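Local coordinates for Alr3699 protein (Nostoc sp., PDB 4XSO) that is of unsettled function but belongs to the glycosyltransferases of the GT-B fold, built from two Rossmann-like domains, at residues 126-129 with 134-137; 142-147 with 166-171; 160-165 with 175-180; 294-299 with 366-371. All coordinates share one frame; numbering follows the deposited sequence.

Contact 1 of 4, residues 126-129 with 134-137; sequences LHDI and HFSQ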
loop_
_atom_site.group_PDB
_atom_site.type_symbol
_atom_site.label_atom_id
_atom_site.label_comp_id
_atom_site.label_asym_id
_atom_site.label_seq_id
_atom_site.Cartn_x
_atom_site.Cartn_y
_atom_site.Cartn_z
ATOM N N LEU A 126 2.004 -5.615 -19.524
ATOM C CA LEU A 126 2.584 -4.339 -19.802
ATOM C C LEU A 126 2.125 -3.977 -21.210
ATOM O O LEU A 126 2.511 -4.636 -22.213
ATOM C CB LEU A 126 4.097 -4.515 -19.755
ATOM C CG LEU A 126 4.987 -3.305 -20.098
ATOM C CD1 LEU A 126 4.784 -2.134 -19.147
ATOM C CD2 LEU A 126 6.448 -3.696 -20.091
ATOM N N HIS A 127 1.295 -2.955 -21.311
ATOM C CA HIS A 127 0.824 -2.492 -22.578
ATOM C C HIS A 127 1.500 -1.169 -22.994
ATOM O O HIS A 127 1.203 -0.668 -24.088
ATOM C CB HIS A 127 -0.681 -2.255 -22.568
ATOM C CG HIS A 127 -1.499 -3.477 -22.304
ATOM N ND1 HIS A 127 -1.827 -4.364 -23.292
ATOM C CD2 HIS A 127 -2.083 -3.943 -21.176
ATOM C CE1 HIS A 127 -2.560 -5.342 -22.801
ATOM N NE2 HIS A 127 -2.755 -5.098 -21.521
ATOM N N ASP A 128 2.385 -0.622 -22.152
ATOM C CA ASP A 128 3.016 0.696 -22.430
ATOM C C ASP A 128 4.490 0.518 -22.773
ATOM O O ASP A 128 5.117 -0.478 -22.401
ATOM C CB ASP A 128 2.978 1.620 -21.213
ATOM C CG ASP A 128 1.561 1.826 -20.634
ATOM O OD1 ASP A 128 0.681 2.221 -21.398
ATOM O OD2 ASP A 128 1.370 1.642 -19.409
ATOM N N ILE A 129 5.015 1.493 -23.490
ATOM C CA ILE A 129 6.459 1.689 -23.619
ATOM C C ILE A 129 6.797 2.595 -22.437
ATOM O O ILE A 129 6.289 3.710 -22.369
ATOM C CB ILE A 129 6.808 2.332 -24.960
ATOM C CG1 ILE A 129 6.501 1.342 -26.086
ATOM C CG2 ILE A 129 8.288 2.799 -25.019
ATOM C CD1 ILE A 129 6.869 1.899 -27.449
ATOM N N HIS A 134 7.330 9.920 -21.556
ATOM C CA HIS A 134 5.884 9.898 -21.358
ATOM C C HIS A 134 5.420 9.493 -19.946
ATOM O O HIS A 134 4.246 9.499 -19.670
ATOM C CB HIS A 134 5.273 9.017 -22.435
ATOM C CG HIS A 134 5.564 9.498 -23.824
ATOM N ND1 HIS A 134 6.410 8.830 -24.685
ATOM C CD2 HIS A 134 5.158 10.609 -24.485
ATOM C CE1 HIS A 134 6.496 9.491 -25.821
ATOM N NE2 HIS A 134 5.748 10.576 -25.727
ATOM N N PHE A 135 6.344 9.170 -19.050
ATOM C CA PHE A 135 6.005 8.815 -17.701
ATOM C C PHE A 135 7.061 9.422 -16.819
ATOM O O PHE A 135 8.228 9.419 -17.175
ATOM C CB PHE A 135 6.003 7.279 -17.549
ATOM C CG PHE A 135 4.921 6.602 -18.360
ATOM C CD1 PHE A 135 3.593 6.748 -18.007
ATOM C CD2 PHE A 135 5.229 5.882 -19.493
ATOM C CE1 PHE A 135 2.594 6.159 -18.758
ATOM C CE2 PHE A 135 4.251 5.303 -20.253
ATOM C CZ PHE A 135 2.927 5.425 -19.889
ATOM N N SER A 136 6.677 9.892 -15.645
ATOM C CA SER A 136 7.648 10.507 -14.764
ATOM C C SER A 136 8.552 9.426 -14.280
ATOM O O SER A 136 8.155 8.261 -14.197
ATOM C CB SER A 136 6.973 11.180 -13.568
ATOM O OG SER A 136 6.430 10.225 -12.678
ATOM N N GLN A 137 9.768 9.807 -13.906
ATOM C CA GLN A 137 10.755 8.847 -13.434
ATOM C C GLN A 137 10.245 8.158 -12.176
ATOM O O GLN A 137 10.422 6.951 -12.008
ATOM C CB GLN A 137 12.088 9.542 -13.151
ATOM C CG GLN A 137 12.989 9.676 -14.367
ATOM C CD GLN A 137 13.717 8.387 -14.698
ATOM O OE1 GLN A 137 13.269 7.298 -14.337
ATOM N NE2 GLN A 137 14.845 8.505 -15.389
#

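Contact 2 of 4, residues 142-147 with 166-171; sequences VAVNLA and IQAGGR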
loop_
_atom_site.group_PDB
_atom_site.type_symbol
_atom_site.label_atom_id
_atom_site.label_comp_id
_atom_site.label_asym_id
_atom_site.label_seq_id
_atom_site.Cartn_x
_atom_site.Cartn_y
_atom_site.Cartn_z
ATOM N N VAL A 142 8.942 3.155 -9.540
ATOM C CA VAL A 142 8.012 2.462 -8.673
ATOM C C VAL A 142 7.469 1.232 -9.405
ATOM O O VAL A 142 7.571 0.126 -8.920
ATOM C CB VAL A 142 6.897 3.415 -8.221
ATOM C CG1 VAL A 142 5.726 2.658 -7.568
ATOM C CG2 VAL A 142 7.472 4.371 -7.188
ATOM N N ALA A 143 6.921 1.439 -10.587
ATOM C CA ALA A 143 6.469 0.353 -11.445
ATOM C C ALA A 143 7.522 -0.745 -11.650
ATOM O O ALA A 143 7.288 -1.910 -11.389
ATOM C CB ALA A 143 6.027 0.932 -12.786
ATOM N N VAL A 144 8.712 -0.371 -12.092
ATOM C CA VAL A 144 9.754 -1.336 -12.319
ATOM C C VAL A 144 10.089 -2.130 -11.037
ATOM O O VAL A 144 10.217 -3.384 -11.010
ATOM C CB VAL A 144 10.999 -0.593 -12.859
ATOM C CG1 VAL A 144 12.258 -1.388 -12.675
ATOM C CG2 VAL A 144 10.809 -0.176 -14.318
ATOM N N ASN A 145 10.278 -1.393 -9.964
ATOM C CA ASN A 145 10.685 -2.024 -8.722
ATOM C C ASN A 145 9.612 -3.013 -8.203
ATOM O O ASN A 145 9.914 -4.109 -7.771
ATOM C CB ASN A 145 10.923 -0.975 -7.707
ATOM C CG ASN A 145 11.172 -1.563 -6.323
ATOM O OD1 ASN A 145 10.614 -1.087 -5.318
ATOM N ND2 ASN A 145 12.025 -2.596 -6.262
ATOM N N LEU A 146 8.368 -2.597 -8.218
ATOM C CA LEU A 146 7.316 -3.455 -7.734
ATOM C C LEU A 146 7.203 -4.697 -8.643
ATOM O O LEU A 146 7.040 -5.822 -8.190
ATOM C CB LEU A 146 5.997 -2.696 -7.680
ATOM C CG LEU A 146 6.018 -1.621 -6.538
ATOM C CD1 LEU A 146 4.701 -0.892 -6.424
ATOM C CD2 LEU A 146 6.251 -2.317 -5.222
ATOM N N ALA A 147 7.289 -4.477 -9.929
ATOM C CA ALA A 147 7.195 -5.621 -10.871
ATOM C C ALA A 147 8.306 -6.609 -10.583
ATOM O O ALA A 147 8.072 -7.840 -10.395
ATOM C CB ALA A 147 7.205 -5.060 -12.314
ATOM N N ILE A 166 12.946 -3.375 -19.723
ATOM C CA ILE A 166 14.286 -3.769 -19.376
ATOM C C ILE A 166 15.249 -2.554 -19.225
ATOM O O ILE A 166 16.053 -2.524 -18.304
ATOM C CB ILE A 166 14.820 -4.723 -20.447
ATOM C CG1 ILE A 166 14.127 -6.080 -20.334
ATOM C CG2 ILE A 166 16.356 -4.848 -20.373
ATOM C CD1 ILE A 166 14.552 -7.048 -21.486
ATOM N N GLN A 167 15.186 -1.599 -20.144
ATOM C CA GLN A 167 16.089 -0.429 -20.128
ATOM C C GLN A 167 15.832 0.472 -18.947
ATOM O O GLN A 167 16.686 1.214 -18.546
ATOM C CB GLN A 167 15.874 0.395 -21.409
ATOM C CG GLN A 167 16.503 -0.278 -22.621
ATOM C CD GLN A 167 16.100 0.304 -23.963
ATOM O OE1 GLN A 167 15.073 0.974 -24.125
ATOM N NE2 GLN A 167 16.900 -0.007 -24.961
ATOM N N ALA A 168 14.608 0.429 -18.423
ATOM C CA ALA A 168 14.204 1.133 -17.240
ATOM C C ALA A 168 14.574 0.388 -15.971
ATOM O O ALA A 168 14.277 0.863 -14.921
ATOM C CB ALA A 168 12.709 1.351 -17.251
ATOM N N GLY A 169 15.272 -0.733 -16.055
ATOM C CA GLY A 169 15.684 -1.484 -14.888
ATOM C C GLY A 169 14.813 -2.742 -14.626
ATOM O O GLY A 169 15.064 -3.465 -13.668
ATOM N N GLY A 170 13.821 -3.039 -15.470
ATOM C CA GLY A 170 13.049 -4.270 -15.276
ATOM C C GLY A 170 13.872 -5.513 -15.520
ATOM O O GLY A 170 14.771 -5.554 -16.375
ATOM N N ARG A 171 13.525 -6.540 -14.794
ATOM C CA ARG A 171 14.211 -7.828 -14.899
ATOM C C ARG A 171 13.782 -8.562 -16.171
ATOM O O ARG A 171 12.664 -9.073 -16.263
ATOM C CB ARG A 171 13.867 -8.649 -13.675
ATOM C CG ARG A 171 14.658 -8.253 -12.430
ATOM C CD ARG A 171 14.087 -8.938 -11.202
ATOM N NE ARG A 171 14.227 -10.351 -11.273
ATOM C CZ ARG A 171 13.416 -11.228 -10.681
ATOM N NH1 ARG A 171 12.385 -10.812 -9.962
ATOM N NH2 ARG A 171 13.633 -12.538 -10.829
#

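Contact 3 of 4, residues 160-165 with 175-180; sequences ASQTAF and TKVIYN. With GOL (glycerol), chain D.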
loop_
_atom_site.group_PDB
_atom_site.type_symbol
_atom_site.label_atom_id
_atom_site.label_comp_id
_atom_site.label_asym_id
_atom_site.label_seq_id
_atom_site.Cartn_x
_atom_site.Cartn_y
_atom_site.Cartn_z
ATOM N N ALA A 160 9.228 -4.035 -28.338
ATOM C CA ALA A 160 9.421 -2.615 -28.000
ATOM C C ALA A 160 9.060 -2.292 -26.530
ATOM O O ALA A 160 9.869 -1.681 -25.801
ATOM C CB ALA A 160 8.559 -1.756 -28.909
ATOM N N SER A 161 7.907 -2.797 -26.074
ATOM C CA SER A 161 7.519 -2.644 -24.706
ATOM C C SER A 161 8.471 -3.422 -23.819
ATOM O O SER A 161 8.851 -2.959 -22.731
ATOM C CB SER A 161 6.048 -3.037 -24.442
ATOM O OG SER A 161 5.212 -2.155 -25.179
ATOM N N GLN A 162 8.811 -4.621 -24.228
ATOM C CA GLN A 162 9.669 -5.468 -23.413
ATOM C C GLN A 162 11.026 -4.802 -23.275
ATOM O O GLN A 162 11.610 -4.816 -22.225
ATOM C CB GLN A 162 9.837 -6.824 -24.092
ATOM C CG GLN A 162 10.740 -7.842 -23.381
ATOM C CD GLN A 162 10.941 -9.070 -24.245
ATOM O OE1 GLN A 162 11.111 -8.958 -25.435
ATOM N NE2 GLN A 162 10.890 -10.221 -23.657
ATOM N N THR A 163 11.553 -4.297 -24.373
ATOM C CA THR A 163 12.898 -3.650 -24.335
ATOM C C THR A 163 12.862 -2.401 -23.467
ATOM O O THR A 163 13.780 -2.160 -22.697
ATOM C CB THR A 163 13.343 -3.269 -25.778
ATOM O OG1 THR A 163 12.218 -2.663 -26.429
ATOM C CG2 THR A 163 13.646 -4.458 -26.509
ATOM N N ALA A 164 11.821 -1.589 -23.590
ATOM C CA ALA A 164 11.722 -0.379 -22.717
ATOM C C ALA A 164 11.637 -0.717 -21.199
ATOM O O ALA A 164 12.214 0.003 -20.372
ATOM C CB ALA A 164 10.563 0.505 -23.125
ATOM N N PHE A 165 10.958 -1.829 -20.832
ATOM C CA PHE A 165 10.863 -2.245 -19.455
ATOM C C PHE A 165 12.193 -2.646 -18.902
ATOM O O PHE A 165 12.548 -2.321 -17.764
ATOM C CB PHE A 165 9.908 -3.457 -19.381
ATOM C CG PHE A 165 9.918 -4.149 -18.061
ATOM C CD1 PHE A 165 9.247 -3.585 -16.946
ATOM C CD2 PHE A 165 10.506 -5.399 -17.914
ATOM C CE1 PHE A 165 9.185 -4.305 -15.746
ATOM C CE2 PHE A 165 10.452 -6.101 -16.706
ATOM C CZ PHE A 165 9.811 -5.560 -15.629
ATOM N N THR A 175 10.108 -11.543 -18.335
ATOM C CA THR A 175 9.260 -10.979 -19.374
ATOM C C THR A 175 8.976 -12.046 -20.399
ATOM O O THR A 175 9.763 -12.929 -20.545
ATOM C CB THR A 175 9.899 -9.779 -20.141
ATOM O OG1 THR A 175 11.077 -10.203 -20.839
ATOM C CG2 THR A 175 10.228 -8.648 -19.190
ATOM N N LYS A 176 7.832 -11.946 -21.051
ATOM C CA LYS A 176 7.462 -12.769 -22.143
ATOM C C LYS A 176 6.640 -11.883 -23.057
ATOM O O LYS A 176 5.700 -11.238 -22.589
ATOM C CB LYS A 176 6.561 -13.897 -21.689
ATOM C CG LYS A 176 6.193 -14.796 -22.888
ATOM C CD LYS A 176 5.451 -16.062 -22.521
ATOM C CE LYS A 176 4.692 -16.580 -23.754
ATOM N NZ LYS A 176 5.535 -16.832 -24.957
ATOM N N VAL A 177 6.872 -11.933 -24.357
ATOM C CA VAL A 177 6.122 -11.137 -25.279
ATOM C C VAL A 177 4.877 -11.926 -25.712
ATOM O O VAL A 177 5.030 -13.040 -26.086
ATOM C CB VAL A 177 6.929 -10.704 -26.537
ATOM C CG1 VAL A 177 6.052 -10.119 -27.583
ATOM C CG2 VAL A 177 8.050 -9.707 -26.160
ATOM N N ILE A 178 3.686 -11.364 -25.594
ATOM C CA ILE A 178 2.458 -11.994 -26.147
ATOM C C ILE A 178 1.716 -10.851 -26.804
ATOM O O ILE A 178 1.371 -9.874 -26.174
ATOM C CB ILE A 178 1.564 -12.656 -25.106
ATOM C CG1 ILE A 178 2.287 -13.769 -24.385
ATOM C CG2 ILE A 178 0.303 -13.254 -25.763
ATOM C CD1 ILE A 178 1.426 -14.431 -23.349
ATOM N N TYR A 179 1.483 -10.985 -28.119
ATOM C CA TYR A 179 0.911 -9.917 -28.940
ATOM C C TYR A 179 -0.612 -9.891 -28.643
ATOM O O TYR A 179 -1.147 -10.831 -28.114
ATOM C CB TYR A 179 1.230 -10.250 -30.404
ATOM C CG TYR A 179 2.702 -10.086 -30.796
ATOM C CD1 TYR A 179 3.343 -8.855 -30.598
ATOM C CD2 TYR A 179 3.420 -11.082 -31.472
ATOM C CE1 TYR A 179 4.674 -8.640 -30.967
ATOM C CE2 TYR A 179 4.791 -10.847 -31.859
ATOM C CZ TYR A 179 5.400 -9.619 -31.607
ATOM O OH TYR A 179 6.776 -9.282 -31.952
ATOM N N ASN A 180 -1.285 -8.788 -28.982
ATOM C CA ASN A 180 -2.735 -8.660 -28.998
ATOM C C ASN A 180 -3.335 -9.682 -29.997
ATOM O O ASN A 180 -2.744 -10.032 -31.048
ATOM C CB ASN A 180 -3.133 -7.242 -29.416
ATOM C CG ASN A 180 -2.884 -6.168 -28.356
ATOM O OD1 ASN A 180 -2.040 -6.286 -27.456
ATOM N ND2 ASN A 180 -3.541 -5.063 -28.536
HETATM C C1 GOL D . 8.418 -13.991 -26.985
HETATM O O1 GOL D . 7.402 -14.619 -26.114
HETATM C C2 GOL D . 9.369 -12.933 -26.350
HETATM O O2 GOL D . 9.617 -13.386 -25.061
HETATM C C3 GOL D . 10.724 -12.646 -27.065
HETATM O O3 GOL D . 11.734 -12.312 -26.061
#

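Contact 4 of 4, residues 294-299 with 366-371; sequences EPFGRV and QRFDVV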
loop_
_atom_site.group_PDB
_atom_site.type_symbol
_atom_site.label_atom_id
_atom_site.label_comp_id
_atom_site.label_asym_id
_atom_site.label_seq_id
_atom_site.Cartn_x
_atom_site.Cartn_y
_atom_site.Cartn_z
ATOM N N GLU A 294 4.596 3.790 -30.740
ATOM C CA GLU A 294 3.499 3.116 -30.111
ATOM C C GLU A 294 3.913 1.668 -29.772
ATOM O O GLU A 294 4.731 1.028 -30.478
ATOM C CB GLU A 294 2.258 3.134 -31.037
ATOM C CG GLU A 294 1.672 4.560 -31.259
ATOM C CD GLU A 294 0.518 4.608 -32.252
ATOM O OE1 GLU A 294 0.223 3.574 -32.908
ATOM O OE2 GLU A 294 -0.122 5.684 -32.375
ATOM N N PRO A 295 3.328 1.129 -28.689
ATOM C CA PRO A 295 3.751 -0.200 -28.238
ATOM C C PRO A 295 3.313 -1.365 -29.143
ATOM O O PRO A 295 4.053 -2.297 -29.287
ATOM C CB PRO A 295 3.134 -0.323 -26.846
ATOM C CG PRO A 295 2.089 0.715 -26.768
ATOM C CD PRO A 295 2.479 1.809 -27.708
ATOM N N PHE A 296 2.163 -1.227 -29.787
ATOM C CA PHE A 296 1.578 -2.206 -30.687
ATOM C C PHE A 296 0.473 -1.504 -31.527
ATOM O O PHE A 296 -0.571 -1.096 -30.995
ATOM C CB PHE A 296 0.820 -3.252 -29.858
ATOM C CG PHE A 296 0.257 -4.387 -30.682
ATOM C CD1 PHE A 296 -0.969 -4.291 -31.315
ATOM C CD2 PHE A 296 0.992 -5.590 -30.818
ATOM C CE1 PHE A 296 -1.471 -5.376 -32.050
ATOM C CE2 PHE A 296 0.485 -6.664 -31.549
ATOM C CZ PHE A 296 -0.735 -6.542 -32.163
ATOM N N GLY A 297 0.610 -1.356 -32.801
ATOM C CA GLY A 297 -0.489 -0.652 -33.491
ATOM C C GLY A 297 -1.654 -1.568 -33.837
ATOM O O GLY A 297 -1.549 -2.316 -34.833
ATOM N N ARG A 298 -2.753 -1.548 -33.058
ATOM C CA ARG A 298 -3.892 -2.456 -33.369
ATOM C C ARG A 298 -4.339 -2.223 -34.821
ATOM O O ARG A 298 -4.581 -3.143 -35.605
ATOM C CB ARG A 298 -5.066 -2.276 -32.372
ATOM C CG ARG A 298 -4.725 -2.759 -30.947
ATOM C CD ARG A 298 -5.833 -2.499 -29.915
ATOM N NE ARG A 298 -7.086 -3.184 -30.231
ATOM C CZ ARG A 298 -7.324 -4.491 -30.043
ATOM N NH1 ARG A 298 -6.448 -5.285 -29.431
ATOM N NH2 ARG A 298 -8.482 -5.018 -30.431
ATOM N N VAL A 299 -4.369 -0.963 -35.236
ATOM C CA VAL A 299 -4.850 -0.609 -36.571
ATOM C C VAL A 299 -4.036 -1.216 -37.706
ATOM O O VAL A 299 -4.561 -1.535 -38.789
ATOM C CB VAL A 299 -4.862 0.943 -36.742
ATOM C CG1 VAL A 299 -5.017 1.343 -38.176
ATOM C CG2 VAL A 299 -6.014 1.500 -35.909
ATOM N N GLN A 366 -1.738 -15.744 -39.089
ATOM C CA GLN A 366 -0.868 -16.655 -38.371
ATOM C C GLN A 366 -0.428 -16.111 -36.995
ATOM O O GLN A 366 -0.494 -16.844 -35.988
ATOM C CB GLN A 366 0.285 -17.109 -39.289
ATOM C CG GLN A 366 1.404 -17.884 -38.612
ATOM C CD GLN A 366 2.709 -17.849 -39.413
ATOM O OE1 GLN A 366 2.730 -18.204 -40.588
ATOM N NE2 GLN A 366 3.793 -17.385 -38.786
ATOM N N ARG A 367 0.056 -14.868 -36.936
ATOM C CA ARG A 367 0.640 -14.305 -35.693
ATOM C C ARG A 367 -0.308 -13.748 -34.659
ATOM O O ARG A 367 0.014 -13.718 -33.516
ATOM C CB ARG A 367 1.589 -13.148 -36.138
ATOM C CG ARG A 367 2.676 -13.612 -37.115
ATOM C CD ARG A 367 3.598 -12.439 -37.583
ATOM N NE ARG A 367 4.331 -11.914 -36.429
ATOM C CZ ARG A 367 4.966 -10.741 -36.371
ATOM N NH1 ARG A 367 5.008 -9.916 -37.397
ATOM N NH2 ARG A 367 5.562 -10.392 -35.235
ATOM N N PHE A 368 -1.467 -13.206 -35.065
ATOM C CA PHE A 368 -2.309 -12.419 -34.191
ATOM C C PHE A 368 -3.738 -12.997 -34.020
ATOM O O PHE A 368 -4.638 -12.333 -33.502
ATOM C CB PHE A 368 -2.365 -11.007 -34.709
ATOM C CG PHE A 368 -1.008 -10.443 -34.968
ATOM C CD1 PHE A 368 -0.108 -10.287 -33.932
ATOM C CD2 PHE A 368 -0.613 -10.132 -36.248
ATOM C CE1 PHE A 368 1.168 -9.751 -34.205
ATOM C CE2 PHE A 368 0.679 -9.630 -36.534
ATOM C CZ PHE A 368 1.544 -9.431 -35.536
ATOM N N ASP A 369 -3.914 -14.249 -34.427
ATOM C CA ASP A 369 -5.203 -14.943 -34.205
ATOM C C ASP A 369 -5.467 -15.051 -32.704
ATOM O O ASP A 369 -4.646 -15.566 -31.961
ATOM C CB ASP A 369 -5.164 -16.286 -34.903
ATOM C CG ASP A 369 -6.506 -17.026 -34.875
ATOM O OD1 ASP A 369 -7.411 -16.666 -34.107
ATOM O OD2 ASP A 369 -6.612 -17.986 -35.681
ATOM N N VAL A 370 -6.575 -14.485 -32.271
ATOM C CA VAL A 370 -6.978 -14.553 -30.878
ATOM C C VAL A 370 -7.015 -15.964 -30.313
ATOM O O VAL A 370 -6.737 -16.105 -29.128
ATOM C CB VAL A 370 -8.309 -13.820 -30.601
ATOM C CG1 VAL A 370 -9.523 -14.620 -31.102
ATOM C CG2 VAL A 370 -8.419 -13.481 -29.110
ATOM N N VAL A 371 -7.239 -16.993 -31.152
ATOM C CA VAL A 371 -7.205 -18.383 -30.678
ATOM C C VAL A 371 -5.828 -18.777 -30.256
ATOM O O VAL A 371 -5.619 -19.283 -29.147
ATOM C CB VAL A 371 -7.767 -19.413 -31.714
ATOM C CG1 VAL A 371 -7.658 -20.839 -31.184
ATOM C CG2 VAL A 371 -9.207 -19.076 -32.039
#

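Contact 1 of 4, residues 126-129 with 134-137
Asp128 and Phe135 meet because both first torsions set CG beside the backbone N, with chi1 -55° at Asp128 and -66° at Phe135. The two side chains cross at about a right angle. The outer end of the ring does the touching. Phe135 CZ lies 3.9 Å from Asp128 CG. Phe135 CE2 and CZ also rest against Asp128 CB. The carboxylate and the ring are turned 48° apart, so the two flat groups do not stack.

A second approach comes from the backbone. The carbonyl oxygen of Ile129 lies near the ring plane, at the ring edge, with Ile129 O 3.3 Å from Phe135 CE2. An oxygen in this place faces the slightly positive rim of the ring, which is probably mildly attractive. No hydrogen bond joins 126-129 to 134-137. The contact is small and lies at the surface. Gln105 of helix 105-118 touches both Asp128 and Phe135.

The two ends of the loop are tied down separately. His127 NE2 is hydrogen-bonded to Asn103 OD1, and the His127 ring stacks on that of His125. A glycerol bonds to His127 ND1. The carbonyl oxygen of Asp128 makes a weak hydrogen bond with Ser161 OG. At the far end Ser136 is the N-cap of helix 137-150.

The arrangement belongs to the loop that leaves the C-terminal end of strand 122-126 and leads into helix 137-150. Such strand-to-helix loops line the cleft between the two Rossmann-like domains of GT-B glycosyltransferases.

Contact 2 of 4, residues 142-147 with 166-171
Helix 137-150 meets the turn that ends helix 159-167, and the backbones come close, with Val144 CA 5.3 Å from Gly170 CA. The turn is a Schellman motif. Gly169 has a positive phi of 102° and closes the helix with bonds back into its last turn. One of these is Gly169 N to Ile166 O, at 3.0 Å. Both helices belong to the Rossmann-like domain that holds the seven-stranded parallel sheet.

Val144 carries the contact from the helix side and splits its two methyls between different targets. CG1 lies anti to the backbone N (chi1 160°) and comes over the peptide that joins Gly169 to Gly170. CG2 turns to Ala168 and packs against its methyl, with Val144 CG2 3.8 Å from Ala168 CB. No hydrogen bond crosses between the segments.

Neighbouring bonds fix the turn from outside. Gly169 O accepts from Asn148 ND2, and Arg171 bonds to the backbone oxygen of Asn148 and makes a salt bridge with Glu173. Another side of helix 137-150 faces the second subunit, where Leu146 packs on Phe116 of that subunit. Val144 CG1 sits over the peptide plane, 3.5 Å from Gly169 C and 3.6 Å from Gly170 N.

Contact 3 of 4, residues 160-165 with 175-180
One direct hydrogen bond crosses from Gln162 to Thr175. Gln162 NE2 donates to Thr175 OG1 at 2.8 Å, with an N-H...O angle of 161°. The oxygen lies close to the plane of the amide. The extended chain of Gln162, with CG anti to the backbone N (chi1 179°), carries the amide from the helix to the strand. Thr175 OG1 has a second bond to the backbone oxygen of Ala172, so this hydroxyl is held from two directions.

Two methyl contacts flank this bond. The methyl Thr175 CG2 packs on Phe165, 3.5 Å from Phe165 CD2. The methyl Val177 CG2 comes 3.2 Å from Gln162 OE1, a close methyl-to-oxygen approach and not a hydrogen bond. Phe165 also touches Ala147 and Asn148 of helix 137-150 and Val154 of strand 153-156.

A glycerol, probably from the crystallisation liquor, bridges Gln162 and the strand. Its O3 accepts from Gln162 NE2 at 3.3 Å. Its O2 accepts from Val177 N at 3.2 Å. Its O1 donates to Val177 O at 2.8 Å and also accepts from Lys176 NZ. The backbone of Val177 is thus gripped through both its N-H and its carbonyl.

Helix 160-165 and strand 175-177 run nearly antiparallel, at 162°, with their axes 8.9 Å apart. They are the helix and second strand of a beta-alpha-beta unit that starts at strand 153-156. Within this chain, strand 175-177 is the outermost strand on one side of the seven-stranded parallel sheet of this Rossmann-like domain.

Contact 4 of 4, residues 294-299 with 366-371
This is a buried aromatic contact near the centre of the chain, where Phe296 of the second domain meets Phe368, at the boundary between the domains and close to the junction of helices 350-368 and 370-382. The two rings form an offset edge-to-face pair. Their centroids are 5.9 Å apart and their planes stand at 86°. Phe296 presents its edge to the face of Phe368. The closest atoms are Phe296 CE2 and Phe368 CE1, at 4.1 Å.

Phe296 CG lies anti to the backbone N (chi1 -175°), which brings the ring end of its side chain close to Phe368. The Phe368 ring carries Arg367 CB over the centre of one face. The Arg367 guanidinium in turn has Phe368 CZ over its own centre. Arg367 NH1 is hydrogen-bonded to the backbone oxygen of Glu320.

In GT-B enzymes the last helix of the chain characteristically crosses from the second Rossmann-like domain back to the first. Here helix 370-382 packs on strand 175-177 and the loop after it, and the break between the two helices, next to Asp369, probably begins that crossing. Tyr179 of the N-terminal domain makes an edge-to-face pair with Phe368, and Asn180 touches Phe296. Val301 and Leu321 touch both phenylalanines from the second domain.

Asp369 is the N-cap of helix 370-382. Its OD1 accepts from Val371 N at 3.0 Å, with an N-H...O angle of 166°. The N-H comes from above the carboxylate plane. Pro295 O accepts from Ser158 OG, a hydrogen bond across the domain boundary.

How the contacts relate
Contacts 1, 2 and 3 lie in the first Rossmann-like domain, and contact 4 lies at the boundary between the two domains. Contact 1 closes first along the chain. Contacts 2 and 3 then interleave, and contact 4 comes last. Helix 159-167 is shared by contacts 2 and 3, whose centres are 13 Å apart. Contacts 1 and 3 also touch, through Leu126 on Phe165 and Ile129 on Ala164. Contacts 3 and 4 have centres 12 Å apart and meet where Tyr179 packs on Arg367. Pro295 touches both His127 and Ser161. The loops after strands 122-126 and 175-177 therefore meet the second domain at the interdomain boundary.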